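Local coordinates for protein putative mandelate racemase (Zymomonas mobilis, PDB 2OX4) that binds a magnesium ion and probably acts as a lyase of the dehydratase type within the mandelate racemase group of the enolase superfamily, at residues A164-V169 against D211-N216; S224-A229 against K256-I261; I237-E242 against P262-E267; E280-D285 against F310-Q315. All coordinates share one frame; numbering follows the deposited sequence. Where two conformers were deposited one is given.

All four contacts belong to one barrel domain but to different layers of it. Contacts 1 and 3 pair strands of the same sheet, 211-215 and 237-241 being neighbours; both are buried, rest on backbone ladders and reach one magnesium ion, so charged groups crowd their C-terminal ends. Contact 2, whose centre is about 24 Å from the centre of the chain, lies in the outer layer, mostly buried, with aliphatic packing and one water replacing direct hydrogen bonds. Contact 4 joins two helix-to-strand turns through an arginine and one backbone hydrogen bond. Contacts 2 and 4 both border another subunit. Tyr240 OH ties contact 3 to Ala225 O of contact 2, while Asp285 OD1 takes Lys256 NZ.

Contact 1 of 4, residues A164-V169 against D211-N216; sequences AVKVDV and DIIVEN. With MG (magnesium ion), chain O.
Two carboxylates dominate the flat groups. Above the plane of the Asp168 carboxylate sits Glu215 O, 3.1 Å from Asp168 CG; the carboxylate oxygens and Glu215 O are all acceptors, so this is close packing and not a hydrogen bond. Asp168 OD2 is held instead by His217. The Glu215 carboxylate binds the magnesium through OE1 alone (2.2 Å to MG), while OE2 accepts from the metal-bound water 4 and from the backbone N of His217.

Lys166 leaves its strand with CG anti to the backbone N (chi1 -177°) and runs extended through chi2, which lays its CD 3.5 Å from Ile213 CG2, obliquely across the branch. The bend at chi3 (89°) then turns CE and NZ toward the metal, where Lys166 NZ donates to water 1 at 3.0 Å. NZ also forms salt bridges with Glu241 and Glu342 and a hydrogen bond with Tyr129 OH. An alanine here would probably loosen water 1 and leave the metal-side carboxylates less well compensated.

Beneath these groups runs a parallel ladder: Val165 N to Asp211 O, Ile213 N to Val165 O (2.9 Å, 173° at the hydrogen), Val167 N to Ile213 O and Glu215 N to Val167 O. Val167 and Ile212, on the other face, meet helix 189-206. Parallel neighbours with a metal ligand at a C-terminal strand end are characteristic of the enolase-superfamily barrel.

Contact 2 of 4, residues S224-A229 against K256-I261; sequences SAIQFA and KKKIDI
Aliphatic packing carries most of this contact. Ile226 and Ile259 cross obliquely, CG1 of Ile226 lying 3.9 Å from CG1 of Ile259. In both residues CG1 is anti to the carbonyl carbon and the chain continues extended, so Ile259 sends CD1 toward the helix backbone, 4.0 Å from Ile226 CA. The methyl of Ala229 points at the other segment and fits against both branches of Ile259: its CB is 3.9 Å from Ile259 CG1 and equally far from CG2. Further along, Ile261 CD1 comes to 4.1 Å from Ala229 CB. Lys258 packs mainly through the base of its side chain, CB and CG, with its CB touching Ile226 CG2 at 3.8 Å before the chain bends at chi2 (-71°) and leads away.

Polar linkage between the segments is indirect. Water 6 donates to Ile226 O and to Lys258 O, each oxygen 2.8 Å from it, and so joins the two backbones where no direct hydrogen bond forms.

Charged groups act outward. Lys258 NZ bonds to the carbonyl O of Lys256 of a neighbouring subunit and forms a salt bridge with Asp260 of that same subunit; Asp260 in turn receives Lys258 of another, so the contact borders a subunit interface. Inward, Ala229 and Ile261 both pack on Tyr240 of strand 237-241.

Helix 222-232 thus meets the end of helix 250-258 and the turn after it, which is the way successive helices pack in the outer layer of a beta/alpha barrel.

Contact 3 of 4, residues I237-E242 against P262-E267; sequences IFFYEE and PLASGE. With MG (magnesium ion), chain O.
Extended and crowded torsions converge on the metal. Glu241 places CG anti to its backbone N (chi1 165°) and runs straight beyond it, whereas Glu267 puts CG between its backbone N and carbonyl carbon (chi1 70°) before extending. The two chains cross at about a right angle and bind magnesium through single oxygens, Glu241 OE2 to MG 2.1 Å and Glu267 OE1 to MG 2.1 Å. These oxygens are 3.0 Å apart, a closeness the shared cation allows. Glu241 OE1, not a ligand, forms a salt bridge with Lys166.

Glu242, bent at chi2, stacks its carboxylate on that of Glu267, planes 11° apart; its OE1 reaches to 3.3 Å from Glu267 CD. Repulsion between them is probably eased by Arg268, which forms a salt bridge with Glu242, and by the metal. Metal-bound waters hold the rims, water 4 donating to Glu242 OE1 and water 5 to Glu267 OE2, which Tyr44 also bonds. Water 7 connects Glu242 OE2 with Ser265 OG.

Behind the site, Phe239 CD1 packs on Ala264 CB at 3.4 Å, while Tyr240 CD2 lies alongside Leu263 CD2 at 4.0 Å. The parallel ladder joins Ala264 N to Tyr240 O (2.9 Å) and Glu242 N to Ala264 O, with a weak bond from Tyr240 N to Pro262 O.

Helix 250-258 connects the two parallel strands in a beta-alpha-beta crossover; Glu241 at the end of its strand and Glu267 just beyond the other, together with Glu215, form the carboxylate metal site of the enolase superfamily.

Contact 4 of 4, residues E280-D285 against F310-Q315; sequences EDRSID and FEVTVQ
Arg282, the residue with positive phi in a Schellman motif after helix 271-280, turns its side chain back across the gap. CG is anti to the backbone N (chi1 -171°), and a bend at chi2 (48°) brings the guanidinium beside 310-315. NE donates to Phe310 O at 2.8 Å, close to the guanidinium plane, and NH1 to Glu311 O at 3.0 Å, from above that carbonyl's plane. Both terminal nitrogens also grip one oxygen of Asp285 end-on: Arg282 NH2 to Asp285 OD2 is a 2.8 Å salt bridge, and NH1 uses the anti lone pair of OD2. A methionine in place of Arg282 would remove the bonds to both carbonyls and to Asp285 and would probably loosen the turn.

Val312 CG2, anti to its carbonyl carbon, covers one guanidinium face, 3.5 Å from Arg282 NE, and Ile284 O lies offset on the same side. Thr313 N bonds to Asp285 O (3.1 Å), while Thr313 OG1 shares water 8 with that carbonyl. Asp285 OD1 meets Lys256 and Leu263 N.

Glu311 likewise ends its helix in a Schellman motif, so two successive helix-to-strand turns are clasped at the N-terminal ends of neighbouring barrel strands.

Contact 1 of 4, residues A164-V169 against D211-N216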
# COMPACT_ATOMS: atom_id res chain seq x y z
N ALA C 164 -13.70 38.64 0.68
CA ALA C 164 -12.77 37.68 1.26
C ALA C 164 -11.49 38.39 1.67
O ALA C 164 -11.05 39.36 1.02
CB ALA C 164 -12.46 36.57 0.24
N VAL C 165 -10.89 37.90 2.75
CA VAL C 165 -9.63 38.42 3.25
C VAL C 165 -8.71 37.27 3.66
O VAL C 165 -9.18 36.18 3.98
CB VAL C 165 -9.84 39.34 4.50
CG1 VAL C 165 -10.68 40.58 4.13
CG2 VAL C 165 -10.50 38.56 5.64
N LYS C 166 -7.40 37.53 3.65
CA LYS C 166 -6.44 36.58 4.20
C LYS C 166 -5.56 37.21 5.26
O LYS C 166 -5.07 38.32 5.09
CB LYS C 166 -5.58 35.96 3.11
CG LYS C 166 -4.60 34.88 3.63
CD LYS C 166 -3.89 34.17 2.47
CE LYS C 166 -2.61 34.87 2.05
NZ LYS C 166 -2.07 34.20 0.81
N VAL C 167 -5.33 36.47 6.34
CA VAL C 167 -4.56 37.00 7.46
C VAL C 167 -3.68 35.90 8.07
O VAL C 167 -4.10 34.74 8.15
CB VAL C 167 -5.50 37.64 8.50
CG1 VAL C 167 -6.53 36.63 9.02
CG2 VAL C 167 -4.73 38.31 9.61
N ASP C 168 -2.46 36.28 8.43
CA ASP C 168 -1.59 35.47 9.28
C ASP C 168 -1.79 35.93 10.72
O ASP C 168 -1.40 37.04 11.08
CB ASP C 168 -0.13 35.64 8.86
CG ASP C 168 0.84 34.75 9.65
OD1 ASP C 168 0.48 34.22 10.73
OD2 ASP C 168 1.98 34.57 9.18
N VAL C 169 -2.41 35.06 11.52
CA VAL C 169 -2.78 35.41 12.90
C VAL C 169 -1.80 34.90 13.98
O VAL C 169 -1.96 35.21 15.16
CB VAL C 169 -4.24 35.01 13.24
CG1 VAL C 169 -5.23 35.74 12.32
CG2 VAL C 169 -4.44 33.49 13.14
N ASP C 211 -15.43 35.77 3.38
CA ASP C 211 -14.61 34.60 3.69
C ASP C 211 -13.27 34.98 4.31
O ASP C 211 -12.71 36.04 4.01
CB ASP C 211 -14.43 33.74 2.45
CG ASP C 211 -15.70 33.00 2.08
OD1 ASP C 211 -16.28 32.30 2.96
OD2 ASP C 211 -16.13 33.13 0.93
N ILE C 212 -12.78 34.11 5.19
CA ILE C 212 -11.53 34.34 5.89
C ILE C 212 -10.60 33.17 5.57
O ILE C 212 -10.94 32.02 5.84
CB ILE C 212 -11.74 34.40 7.43
CG1 ILE C 212 -12.75 35.51 7.80
CG2 ILE C 212 -10.40 34.60 8.14
CD1 ILE C 212 -13.24 35.45 9.26
N ILE C 213 -9.45 33.49 5.00
CA ILE C 213 -8.36 32.54 4.78
C ILE C 213 -7.30 32.76 5.85
O ILE C 213 -6.91 33.89 6.12
CB ILE C 213 -7.75 32.77 3.38
CG1 ILE C 213 -8.81 32.57 2.29
CG2 ILE C 213 -6.50 31.88 3.17
CD1 ILE C 213 -8.54 33.36 1.04
N VAL C 214 -6.85 31.67 6.47
CA VAL C 214 -5.79 31.76 7.47
C VAL C 214 -4.45 31.30 6.90
O VAL C 214 -4.34 30.18 6.39
CB VAL C 214 -6.19 30.99 8.76
CG1 VAL C 214 -4.99 30.90 9.73
CG2 VAL C 214 -7.39 31.69 9.46
N GLU C 215 -3.44 32.16 7.00
CA GLU C 215 -2.12 31.97 6.41
C GLU C 215 -1.10 31.69 7.52
O GLU C 215 -0.89 32.54 8.40
CB GLU C 215 -1.76 33.26 5.64
CG GLU C 215 -0.29 33.60 5.45
CD GLU C 215 0.33 32.85 4.29
OE1 GLU C 215 0.49 33.45 3.20
OE2 GLU C 215 0.68 31.67 4.46
N ASN C 216 -0.48 30.50 7.52
CA ASN C 216 0.57 30.19 8.51
C ASN C 216 2.01 30.50 8.08
O ASN C 216 2.94 30.45 8.92
CB ASN C 216 0.46 28.74 9.01
CG ASN C 216 -0.68 28.52 10.01
OD1 ASN C 216 -0.77 27.46 10.65
ND2 ASN C 216 -1.55 29.50 10.15
MG MG O . 1.51 32.66 1.37
O HOH W 1 0.83 34.24 0.17
O HOH W 2 2.47 32.16 11.16
O HOH W 3 -1.80 32.26 11.10
O HOH W 4 2.59 31.39 2.83
O HOH W 5 3.31 34.16 1.63

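Contact 2 of 4, residues S224-A229 against K256-I261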
# COMPACT_ATOMS: atom_id res chain seq x y z
N SER C 224 1.66 21.72 15.38
CA SER C 224 1.05 23.01 15.72
C SER C 224 -0.08 23.39 14.78
O SER C 224 -1.05 23.98 15.21
CB SER C 224 2.10 24.12 15.81
OG SER C 224 2.91 24.18 14.65
N ALA C 225 0.04 23.04 13.49
CA ALA C 225 -1.04 23.30 12.53
C ALA C 225 -2.35 22.62 12.90
O ALA C 225 -3.41 23.22 12.84
CB ALA C 225 -0.63 22.88 11.12
N ILE C 226 -2.27 21.35 13.31
CA ILE C 226 -3.44 20.58 13.70
C ILE C 226 -4.06 21.20 14.95
O ILE C 226 -5.27 21.36 15.04
CB ILE C 226 -3.08 19.09 13.96
CG1 ILE C 226 -2.73 18.37 12.64
CG2 ILE C 226 -4.20 18.35 14.71
CD1 ILE C 226 -2.07 17.00 12.87
N GLN C 227 -3.20 21.56 15.90
CA GLN C 227 -3.64 22.12 17.18
C GLN C 227 -4.40 23.43 16.96
O GLN C 227 -5.46 23.64 17.56
CB GLN C 227 -2.42 22.35 18.07
CG GLN C 227 -2.78 22.78 19.49
CD GLN C 227 -1.55 23.14 20.29
OE1 GLN C 227 -0.42 22.88 19.86
NE2 GLN C 227 -1.76 23.71 21.48
N PHE C 228 -3.86 24.29 16.11
CA PHE C 228 -4.52 25.54 15.79
C PHE C 228 -5.80 25.37 14.97
O PHE C 228 -6.79 26.07 15.23
CB PHE C 228 -3.57 26.52 15.09
CG PHE C 228 -4.11 27.92 15.02
CD1 PHE C 228 -4.60 28.54 16.16
CD2 PHE C 228 -4.15 28.60 13.81
CE1 PHE C 228 -5.11 29.84 16.10
CE2 PHE C 228 -4.65 29.90 13.73
CZ PHE C 228 -5.13 30.52 14.88
N ALA C 229 -5.80 24.45 14.00
CA ALA C 229 -7.02 24.17 13.22
C ALA C 229 -8.22 23.80 14.10
O ALA C 229 -9.34 24.27 13.86
CB ALA C 229 -6.77 23.05 12.19
N LYS C 256 -3.75 16.40 7.00
CA LYS C 256 -5.15 16.38 6.52
C LYS C 256 -6.01 15.33 7.22
O LYS C 256 -7.22 15.52 7.35
CB LYS C 256 -5.21 16.18 5.01
CG LYS C 256 -6.64 16.21 4.45
CD LYS C 256 -6.67 16.22 2.92
CE LYS C 256 -6.78 17.65 2.38
NZ LYS C 256 -8.15 18.19 2.63
N LYS C 257 -5.40 14.24 7.69
CA LYS C 257 -6.13 13.28 8.53
C LYS C 257 -6.81 13.91 9.76
O LYS C 257 -7.86 13.44 10.19
CB LYS C 257 -5.23 12.12 8.97
CG LYS C 257 -4.71 11.25 7.83
CD LYS C 257 -3.73 10.20 8.35
CE LYS C 257 -3.24 9.30 7.20
NZ LYS C 257 -2.17 8.39 7.66
N LYS C 258 -6.22 14.97 10.30
CA LYS C 258 -6.71 15.56 11.55
C LYS C 258 -7.25 16.98 11.39
O LYS C 258 -7.61 17.61 12.38
CB LYS C 258 -5.61 15.53 12.62
CG LYS C 258 -5.03 14.14 12.91
CD LYS C 258 -6.02 13.24 13.63
CE LYS C 258 -5.29 12.10 14.34
NZ LYS C 258 -6.18 11.40 15.30
N ILE C 259 -7.30 17.48 10.15
CA ILE C 259 -7.72 18.86 9.87
C ILE C 259 -8.89 18.82 8.89
O ILE C 259 -8.78 18.22 7.83
CB ILE C 259 -6.57 19.76 9.29
CG1 ILE C 259 -5.44 19.94 10.31
CG2 ILE C 259 -7.12 21.16 8.81
CD1 ILE C 259 -4.18 20.60 9.74
N ASP C 260 -10.01 19.45 9.24
CA ASP C 260 -11.15 19.44 8.32
C ASP C 260 -11.24 20.65 7.39
O ASP C 260 -11.96 20.61 6.38
CB ASP C 260 -12.46 19.19 9.08
CG ASP C 260 -12.60 17.74 9.52
OD1 ASP C 260 -12.22 16.85 8.73
OD2 ASP C 260 -13.06 17.50 10.65
N ILE C 261 -10.48 21.69 7.71
CA ILE C 261 -10.51 22.93 6.93
C ILE C 261 -9.74 22.61 5.63
O ILE C 261 -8.70 21.96 5.71
CB ILE C 261 -9.74 24.05 7.67
CG1 ILE C 261 -10.27 24.27 9.09
CG2 ILE C 261 -9.72 25.33 6.86
CD1 ILE C 261 -9.38 25.17 9.92
O HOH W 6 -7.32 20.08 13.60

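Contact 3 of 4, residues I237-E242 against P262-E267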
# COMPACT_ATOMS: atom_id res chain seq x y z
N ILE C 237 -13.42 28.67 8.28
CA ILE C 237 -12.22 29.13 7.58
C ILE C 237 -12.28 28.62 6.14
O ILE C 237 -12.52 27.45 5.91
CB ILE C 237 -10.95 28.60 8.32
CG1 ILE C 237 -10.96 29.05 9.78
CG2 ILE C 237 -9.66 29.02 7.60
CD1 ILE C 237 -11.09 30.56 9.97
N PHE C 238 -12.08 29.53 5.19
CA PHE C 238 -12.27 29.24 3.77
C PHE C 238 -11.21 28.23 3.31
O PHE C 238 -11.53 27.18 2.76
CB PHE C 238 -12.14 30.54 2.97
CG PHE C 238 -12.68 30.46 1.58
CD1 PHE C 238 -14.02 30.15 1.34
CD2 PHE C 238 -11.85 30.70 0.49
CE1 PHE C 238 -14.52 30.08 0.05
CE2 PHE C 238 -12.34 30.63 -0.82
CZ PHE C 238 -13.67 30.32 -1.04
N PHE C 239 -9.95 28.56 3.56
CA PHE C 239 -8.87 27.59 3.50
C PHE C 239 -7.69 28.01 4.37
O PHE C 239 -7.69 29.12 4.90
CB PHE C 239 -8.47 27.18 2.05
CG PHE C 239 -8.05 28.32 1.14
CD1 PHE C 239 -6.78 28.89 1.25
CD2 PHE C 239 -8.88 28.76 0.12
CE1 PHE C 239 -6.36 29.91 0.38
CE2 PHE C 239 -8.48 29.78 -0.76
CZ PHE C 239 -7.21 30.36 -0.62
N TYR C 240 -6.72 27.12 4.51
CA TYR C 240 -5.71 27.18 5.56
C TYR C 240 -4.40 26.92 4.83
O TYR C 240 -4.18 25.82 4.31
CB TYR C 240 -6.02 26.05 6.55
CG TYR C 240 -5.26 26.02 7.88
CD1 TYR C 240 -4.74 27.18 8.46
CD2 TYR C 240 -5.12 24.81 8.57
CE1 TYR C 240 -4.05 27.12 9.70
CE2 TYR C 240 -4.46 24.74 9.79
CZ TYR C 240 -3.93 25.89 10.35
OH TYR C 240 -3.28 25.80 11.56
N GLU C 241 -3.55 27.95 4.77
CA GLU C 241 -2.46 28.04 3.79
C GLU C 241 -1.08 27.84 4.43
O GLU C 241 -0.78 28.42 5.49
CB GLU C 241 -2.50 29.38 3.04
CG GLU C 241 -1.21 29.70 2.28
CD GLU C 241 -1.25 31.00 1.49
OE1 GLU C 241 -2.35 31.56 1.31
OE2 GLU C 241 -0.16 31.45 1.04
N GLU C 242 -0.24 27.04 3.76
CA GLU C 242 1.17 26.82 4.13
C GLU C 242 1.35 26.48 5.61
O GLU C 242 1.97 27.22 6.37
CB GLU C 242 2.05 28.00 3.72
CG GLU C 242 2.40 28.01 2.22
CD GLU C 242 3.86 28.41 1.99
OE1 GLU C 242 4.20 29.57 2.28
OE2 GLU C 242 4.66 27.56 1.53
N PRO C 262 -10.25 23.06 4.46
CA PRO C 262 -9.48 22.85 3.22
C PRO C 262 -8.06 23.42 3.30
O PRO C 262 -7.84 24.49 3.88
CB PRO C 262 -10.27 23.61 2.15
CG PRO C 262 -11.70 23.63 2.71
CD PRO C 262 -11.51 23.79 4.21
N LEU C 263 -7.12 22.68 2.73
CA LEU C 263 -5.70 23.06 2.79
C LEU C 263 -5.23 23.70 1.49
O LEU C 263 -5.64 23.28 0.39
CB LEU C 263 -4.82 21.85 3.13
CG LEU C 263 -5.13 21.14 4.45
CD1 LEU C 263 -4.06 20.05 4.71
CD2 LEU C 263 -5.14 22.17 5.60
N ALA C 264 -4.35 24.69 1.62
CA ALA C 264 -3.75 25.36 0.46
C ALA C 264 -2.23 25.43 0.54
O ALA C 264 -1.66 25.58 1.63
CB ALA C 264 -4.31 26.76 0.31
N SER C 265 -1.58 25.36 -0.61
CA SER C 265 -0.12 25.48 -0.67
C SER C 265 0.32 25.66 -2.12
O SER C 265 -0.37 25.22 -3.03
CB SER C 265 0.55 24.23 -0.13
OG SER C 265 1.94 24.46 0.04
N GLY C 266 1.48 26.28 -2.33
CA GLY C 266 2.03 26.28 -3.66
C GLY C 266 3.15 27.24 -3.93
O GLY C 266 3.88 27.05 -4.88
N GLU C 267 3.27 28.30 -3.13
CA GLU C 267 4.29 29.31 -3.43
C GLU C 267 5.70 28.76 -3.25
O GLU C 267 6.64 29.29 -3.81
CB GLU C 267 4.10 30.58 -2.62
CG GLU C 267 4.39 30.43 -1.13
CD GLU C 267 3.84 31.59 -0.36
OE1 GLU C 267 2.62 31.58 -0.07
OE2 GLU C 267 4.61 32.53 -0.05
MG MG O . 1.51 32.66 1.37
O HOH W 7 4.10 26.06 -0.60
O HOH W 4 2.59 31.39 2.83
O HOH W 5 3.31 34.16 1.63
O HOH W 1 0.83 34.24 0.17

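Contact 4 of 4, residues E280-D285 against F310-Q315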
# COMPACT_ATOMS: atom_id res chain seq x y z
N GLU C 280 -1.08 13.20 -5.88
CA GLU C 280 -1.19 11.77 -5.59
C GLU C 280 -1.81 11.50 -4.21
O GLU C 280 -2.69 10.64 -4.08
CB GLU C 280 0.18 11.09 -5.66
CG GLU C 280 0.77 10.99 -7.06
CD GLU C 280 2.23 10.51 -7.05
OE1 GLU C 280 2.95 10.78 -6.07
OE2 GLU C 280 2.65 9.86 -8.03
N ASP C 281 -1.38 12.25 -3.20
CA ASP C 281 -1.92 12.11 -1.84
C ASP C 281 -3.26 12.81 -1.65
O ASP C 281 -3.90 12.67 -0.59
CB ASP C 281 -0.96 12.72 -0.83
CG ASP C 281 0.31 11.92 -0.66
OD1 ASP C 281 1.26 12.48 -0.10
OD2 ASP C 281 0.36 10.74 -1.08
N ARG C 282 -3.66 13.59 -2.66
CA ARG C 282 -4.82 14.50 -2.60
C ARG C 282 -4.83 15.38 -1.33
O ARG C 282 -5.86 15.56 -0.69
CB ARG C 282 -6.14 13.72 -2.82
CG ARG C 282 -7.42 14.58 -3.00
CD ARG C 282 -7.23 15.72 -4.00
NE ARG C 282 -8.34 16.69 -4.06
CZ ARG C 282 -8.67 17.55 -3.09
NH1 ARG C 282 -9.65 18.43 -3.29
NH2 ARG C 282 -8.03 17.55 -1.92
N SER C 283 -3.67 15.91 -0.96
CA SER C 283 -3.54 16.60 0.31
C SER C 283 -3.76 18.12 0.23
O SER C 283 -3.88 18.76 1.27
CB SER C 283 -2.17 16.30 0.94
OG SER C 283 -1.13 16.69 0.06
N ILE C 284 -3.77 18.67 -0.98
CA ILE C 284 -4.01 20.13 -1.20
C ILE C 284 -5.35 20.31 -1.92
O ILE C 284 -5.59 19.70 -2.98
CB ILE C 284 -2.90 20.80 -2.06
CG1 ILE C 284 -1.52 20.66 -1.40
CG2 ILE C 284 -3.17 22.28 -2.21
CD1 ILE C 284 -0.38 21.22 -2.26
N ASP C 285 -6.21 21.15 -1.35
CA ASP C 285 -7.52 21.47 -1.95
C ASP C 285 -7.44 22.66 -2.92
O ASP C 285 -8.17 22.72 -3.91
CB ASP C 285 -8.52 21.76 -0.83
CG ASP C 285 -8.73 20.54 0.06
OD1 ASP C 285 -8.25 20.55 1.21
OD2 ASP C 285 -9.30 19.54 -0.44
N PHE C 310 -7.92 15.97 -10.14
CA PHE C 310 -8.00 15.60 -8.74
C PHE C 310 -9.02 16.46 -7.97
O PHE C 310 -9.08 16.40 -6.74
CB PHE C 310 -6.61 15.71 -8.10
CG PHE C 310 -5.62 14.73 -8.67
CD1 PHE C 310 -5.50 13.46 -8.14
CD2 PHE C 310 -4.81 15.08 -9.76
CE1 PHE C 310 -4.59 12.54 -8.68
CE2 PHE C 310 -3.91 14.17 -10.30
CZ PHE C 310 -3.80 12.90 -9.76
N GLU C 311 -9.83 17.23 -8.71
CA GLU C 311 -10.82 18.16 -8.13
C GLU C 311 -10.15 19.12 -7.14
O GLU C 311 -10.57 19.29 -5.98
CB GLU C 311 -12.04 17.42 -7.53
CG GLU C 311 -12.90 16.73 -8.61
CD GLU C 311 -14.09 15.94 -8.09
OE1 GLU C 311 -14.15 15.64 -6.87
OE2 GLU C 311 -14.98 15.61 -8.92
N VAL C 312 -9.09 19.74 -7.63
CA VAL C 312 -8.32 20.73 -6.90
C VAL C 312 -8.47 22.02 -7.69
O VAL C 312 -8.51 22.00 -8.92
CB VAL C 312 -6.83 20.31 -6.82
CG1 VAL C 312 -5.95 21.42 -6.25
CG2 VAL C 312 -6.66 19.03 -5.98
N THR C 313 -8.60 23.15 -6.99
CA THR C 313 -8.72 24.42 -7.70
C THR C 313 -7.50 25.28 -7.45
O THR C 313 -6.62 24.89 -6.69
CB THR C 313 -10.02 25.16 -7.37
OG1 THR C 313 -10.06 25.47 -5.98
CG2 THR C 313 -11.23 24.31 -7.75
N VAL C 314 -7.43 26.44 -8.12
CA VAL C 314 -6.18 27.17 -8.24
C VAL C 314 -6.36 28.62 -7.82
O VAL C 314 -7.32 29.29 -8.21
CB VAL C 314 -5.63 27.12 -9.69
CG1 VAL C 314 -4.23 27.73 -9.75
CG2 VAL C 314 -5.61 25.67 -10.22
N GLN C 315 -5.43 29.11 -7.01
CA GLN C 315 -5.26 30.55 -6.80
C GLN C 315 -3.79 30.86 -7.01
O GLN C 315 -2.97 30.43 -6.22
CB GLN C 315 -5.65 30.92 -5.35
CG GLN C 315 -5.19 32.35 -4.91
CD GLN C 315 -4.30 32.34 -3.68
OE1 GLN C 315 -4.73 32.01 -2.57
NE2 GLN C 315 -3.03 32.69 -3.87
O HOH W 8 -10.88 23.46 -4.32